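Local coordinates for protein aminoglycoside N(3)-acetyltransferase, AAC(3)-IVa (Escherichia coli, PDB 6MN3) that probably confers resistance to aminoglycosides such as gentamicin, kanamycin and apramycin by transferring an acetyl group from acetyl-CoA to the N3 amine of their 2-deoxystreptamine ring, at residues Gly14-Asn18 with Leu19-Pro23; Ser78-Thr81 with Pro82-Val86. All coordinates share one frame; numbering follows the deposited sequence.

In the fold
Each interaction closes a tight turn within one unbroken run of chain. Reading from the N terminus, interaction 1 comes first: it ends helix 9-19 and turns the chain into the loop that leads to strand 26-31. The chain then passes through helices 33-36 and 42-54 and strand 59-63, the last lying parallel to strand 26-31 in the mixed sheet. Interaction 2 follows in the loop between that strand and helix 86-91, and delivers the chain to the helix. The two are in series, neither nesting nor crossing, with centres 26 Å apart and nearest atoms about 15 Å apart. Exit from a helix is thus formed at one, entry at the other.

Interaction 1: Gly14-Asn18 with Leu19-Pro23; sequences GQLLN and LGVTP
Leu16 and Val21 are joined by the bond that ends helix 9-19, Val21 N to Leu16 O at 3.1 Å. The last two i+4 to i bonds of the helix run from Leu19 N to Gln15 O (2.7 Å) and from Gly20 N to Leu16 O (3.2 Å); Val21 N adds the longer i+5 to i bond of a Schellman motif to the same Leu16 oxygen, so two amides grip that carbonyl. Gly20 takes a positive phi (127°) that reverses the backbone, and it is the C-prime residue of the motif; with these backbone angles a CB would press on the carbonyl oxygen of Leu19, which explains the glycine. A water donates to both Leu17 O, at 2.6 Å, and Val21 O, bridging the helix end to the chain that leaves it.

Among the side chains, Leu16 and Val21 lie alongside each other and point the same way, with Leu16 CD2 4.0 Å from Val21 CG2. The same CG2 stands beside its own backbone N, CG1 being anti to it (chi1 173°), and it therefore also rests on Leu16 O, at 3.3 Å. Farther out, Leu17 turns its CD2 methyl obliquely against CG of Pro23 (3.9 Å), a small apolar contact on the exposed flank of the turn.

The buried flank faces the rest of the domain. Leu16 packs on Leu50 and Ala53 of helix 42-54, and Val21 on Leu54 of that helix; Leu19 meets Val213, Ala218 and Leu220 of the two strands 208-213 and 216-222, and both Leu16 and Leu19 touch Leu143 of strand 141-145.

Interaction 2: Ser78-Thr81 with Pro82-Val86; sequences SPVT and PDLGV
Leu84 N donates to Thr81 O at 3.1 Å. The bond is almost straight (N-H...O 167°), although the donor stands well above the carbonyl plane and not on a lone pair. This bond closes a type I beta turn with Pro82 and Asp83 at its corners. The hydroxyl of the same threonine adds a second, weak bond: Asp83 N points to Thr81 OG1 across 3.4 Å, the arrangement of an ST turn. OG1 can meet that amide because it lies anti to the backbone N (chi1 166°), on the side where the chain continues. A further weak bond, Gly85 N to Pro82 O at 3.5 Å, carries the winding one residue on.

Beyond these bonds, the Thr81 methyl CG2 bears on Leu84 CG at 3.7 Å, the two side chains meeting roughly at right angles. Leu84 CD1 also lies 3.5 Å from Val80 CG1, so the leucine is flanked by Val80 and Thr81 together. Trp65 adds to this packing, touching the side chains of Thr81 and Leu84, and the backbones of Trp65 and Thr81 are hydrogen-bonded to each other; Val80 N is bonded to Asp89 OD1 in helix 86-91.

Pro82, at the first corner, has no amide hydrogen that would need a partner. Gly85, whose positive phi would jam a CB against the Leu84 carbonyl oxygen, takes the N-cap position of helix 86-91. The chemistry implies a turn in which the Thr81 carbonyl takes the Leu84 amide and its hydroxyl takes the Asp83 amide only weakly, with Pro82 and Gly85 also suited to their places, while the threonine methyl joins the apolar side.

Interaction 1: Gly14-Asn18 with Leu19-Pro23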
loop_
_atom_site.group_PDB
_atom_site.type_symbol
_atom_site.label_atom_id
_atom_site.label_comp_id
_atom_site.label_asym_id
_atom_site.label_seq_id
_atom_site.Cartn_x
_atom_site.Cartn_y
_atom_site.Cartn_z
ATOM N N GLY A 14 18.760 -10.995 -3.204
ATOM C CA GLY A 14 19.903 -10.103 -3.323
ATOM C C GLY A 14 19.514 -8.724 -3.815
ATOM O O GLY A 14 20.008 -7.712 -3.311
ATOM N N GLN A 15 18.618 -8.663 -4.803
ATOM C CA GLN A 15 18.130 -7.374 -5.278
ATOM C C GLN A 15 17.410 -6.620 -4.168
ATOM O O GLN A 15 17.587 -5.406 -4.015
ATOM C CB GLN A 15 17.202 -7.572 -6.474
ATOM C CG GLN A 15 17.891 -8.023 -7.753
ATOM C CD GLN A 15 16.901 -8.268 -8.872
ATOM O OE1 GLN A 15 15.847 -8.868 -8.659
ATOM N NE2 GLN A 15 17.228 -7.797 -10.070
ATOM N N LEU A 16 16.600 -7.328 -3.377
ATOM C CA LEU A 16 15.862 -6.681 -2.298
ATOM C C LEU A 16 16.802 -6.146 -1.223
ATOM O O LEU A 16 16.566 -5.068 -0.665
ATOM C CB LEU A 16 14.858 -7.661 -1.698
ATOM C CG LEU A 16 13.619 -7.901 -2.560
ATOM C CD1 LEU A 16 12.987 -9.247 -2.248
ATOM C CD2 LEU A 16 12.627 -6.771 -2.351
ATOM N N LEU A 17 17.873 -6.881 -0.923
ATOM C CA LEU A 17 18.850 -6.386 0.040
ATOM C C LEU A 17 19.640 -5.219 -0.536
ATOM O O LEU A 17 19.889 -4.228 0.161
ATOM C CB LEU A 17 19.784 -7.518 0.469
ATOM C CG LEU A 17 19.144 -8.598 1.344
ATOM C CD1 LEU A 17 20.073 -9.789 1.502
ATOM C CD2 LEU A 17 18.757 -8.033 2.701
ATOM N N ASN A 18 20.042 -5.316 -1.807
ATOM C CA ASN A 18 20.733 -4.205 -2.452
ATOM C C ASN A 18 19.839 -2.976 -2.542
ATOM O O ASN A 18 20.326 -1.843 -2.445
ATOM C CB ASN A 18 21.202 -4.611 -3.848
ATOM C CG ASN A 18 22.401 -5.520 -3.813
ATOM O OD1 ASN A 18 23.230 -5.437 -2.906
ATOM N ND2 ASN A 18 22.509 -6.398 -4.805
ATOM N N LEU A 19 18.535 -3.179 -2.738
ATOM C CA LEU A 19 17.607 -2.056 -2.750
ATOM C C LEU A 19 17.575 -1.358 -1.395
ATOM O O LEU A 19 17.438 -0.132 -1.323
ATOM C CB LEU A 19 16.216 -2.543 -3.145
ATOM C CG LEU A 19 15.169 -1.470 -3.420
ATOM C CD1 LEU A 19 15.639 -0.552 -4.537
ATOM C CD2 LEU A 19 13.855 -2.128 -3.774
ATOM N N GLY A 20 17.702 -2.121 -0.310
ATOM C CA GLY A 20 17.800 -1.534 1.013
ATOM C C GLY A 20 16.801 -2.064 2.022
ATOM O O GLY A 20 16.647 -1.486 3.101
ATOM N N VAL A 21 16.106 -3.151 1.679
ATOM C CA VAL A 21 15.147 -3.748 2.604
ATOM C C VAL A 21 15.858 -4.131 3.895
ATOM O O VAL A 21 16.952 -4.707 3.874
ATOM C CB VAL A 21 14.463 -4.959 1.954
ATOM C CG1 VAL A 21 13.599 -5.696 2.965
ATOM C CG2 VAL A 21 13.627 -4.518 0.770
ATOM N N THR A 22 15.244 -3.794 5.029
ATOM C CA THR A 22 15.860 -4.020 6.329
ATOM C C THR A 22 15.478 -5.400 6.848
ATOM O O THR A 22 14.288 -5.643 7.106
ATOM C CB THR A 22 15.425 -2.948 7.318
ATOM O OG1 THR A 22 15.673 -1.654 6.763
ATOM C CG2 THR A 22 16.188 -3.088 8.633
ATOM N N PRO A 23 16.422 -6.326 7.004
ATOM C CA PRO A 23 16.092 -7.607 7.638
ATOM C C PRO A 23 15.598 -7.388 9.060
ATOM O O PRO A 23 16.109 -6.538 9.791
ATOM C CB PRO A 23 17.420 -8.373 7.613
ATOM C CG PRO A 23 18.233 -7.706 6.549
ATOM C CD PRO A 23 17.831 -6.263 6.583
HETATM O O HOH W 1 19.362 -4.161 2.735
#

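Interaction 2: Ser78-Thr81 with Pro82-Val86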
loop_
_atom_site.group_PDB
_atom_site.type_symbol
_atom_site.label_atom_id
_atom_site.label_comp_id
_atom_site.label_asym_id
_atom_site.label_seq_id
_atom_site.Cartn_x
_atom_site.Cartn_y
_atom_site.Cartn_z
ATOM N N SER A 78 -12.943 -13.868 1.231
ATOM C CA SER A 78 -13.081 -12.671 0.409
ATOM C C SER A 78 -11.794 -12.399 -0.361
ATOM O O SER A 78 -10.746 -12.164 0.260
ATOM C CB SER A 78 -13.443 -11.462 1.268
ATOM O OG SER A 78 -14.781 -11.540 1.731
ATOM N N PRO A 79 -11.820 -12.426 -1.691
ATOM C CA PRO A 79 -10.592 -12.214 -2.460
ATOM C C PRO A 79 -10.192 -10.748 -2.507
ATOM O O PRO A 79 -11.022 -9.841 -2.405
ATOM C CB PRO A 79 -10.957 -12.724 -3.862
ATOM C CG PRO A 79 -12.305 -13.394 -3.721
ATOM C CD PRO A 79 -12.963 -12.738 -2.560
ATOM N N VAL A 80 -8.887 -10.530 -2.663
ATOM C CA VAL A 80 -8.372 -9.183 -2.859
ATOM C C VAL A 80 -8.843 -8.656 -4.211
ATOM O O VAL A 80 -8.994 -9.412 -5.180
ATOM C CB VAL A 80 -6.836 -9.175 -2.758
ATOM C CG1 VAL A 80 -6.304 -7.758 -2.759
ATOM C CG2 VAL A 80 -6.390 -9.899 -1.505
ATOM N N THR A 81 -9.100 -7.353 -4.271
ATOM C CA THR A 81 -9.511 -6.744 -5.527
ATOM C C THR A 81 -8.446 -6.985 -6.594
ATOM O O THR A 81 -7.246 -6.942 -6.296
ATOM C CB THR A 81 -9.745 -5.242 -5.353
ATOM O OG1 THR A 81 -9.834 -4.619 -6.640
ATOM C CG2 THR A 81 -8.608 -4.611 -4.564
ATOM N N PRO A 82 -8.844 -7.255 -7.841
ATOM C CA PRO A 82 -7.848 -7.542 -8.887
ATOM C C PRO A 82 -6.923 -6.377 -9.186
ATOM O O PRO A 82 -5.891 -6.583 -9.838
ATOM C CB PRO A 82 -8.709 -7.898 -10.107
ATOM C CG PRO A 82 -10.033 -7.260 -9.839
ATOM C CD PRO A 82 -10.223 -7.329 -8.354
ATOM N N ASP A 83 -7.249 -5.167 -8.731
ATOM C CA ASP A 83 -6.386 -4.018 -8.962
ATOM C C ASP A 83 -5.144 -4.029 -8.082
ATOM O O ASP A 83 -4.202 -3.277 -8.361
ATOM C CB ASP A 83 -7.170 -2.725 -8.740
ATOM C CG ASP A 83 -6.576 -1.548 -9.487
ATOM O OD1 ASP A 83 -6.147 -1.736 -10.646
ATOM O OD2 ASP A 83 -6.538 -0.437 -8.916
ATOM N N LEU A 84 -5.113 -4.850 -7.033
ATOM C CA LEU A 84 -3.952 -4.927 -6.159
ATOM C C LEU A 84 -2.944 -5.984 -6.597
ATOM O O LEU A 84 -1.842 -6.034 -6.038
ATOM C CB LEU A 84 -4.394 -5.194 -4.714
ATOM C CG LEU A 84 -4.992 -3.980 -3.998
ATOM C CD1 LEU A 84 -5.443 -4.333 -2.593
ATOM C CD2 LEU A 84 -3.993 -2.831 -3.965
ATOM N N GLY A 85 -3.288 -6.818 -7.573
ATOM C CA GLY A 85 -2.349 -7.745 -8.167
ATOM C C GLY A 85 -2.510 -9.166 -7.649
ATOM O O GLY A 85 -3.226 -9.443 -6.681
ATOM N N VAL A 86 -1.808 -10.079 -8.323
ATOM C CA VAL A 86 -1.855 -11.491 -7.960
ATOM C C VAL A 86 -1.077 -11.757 -6.677
ATOM O O VAL A 86 -1.431 -12.654 -5.903
ATOM C CB VAL A 86 -1.321 -12.347 -9.123
ATOM C CG1 VAL A 86 -1.620 -13.820 -8.884
ATOM C CG2 VAL A 86 -1.920 -11.877 -10.439
#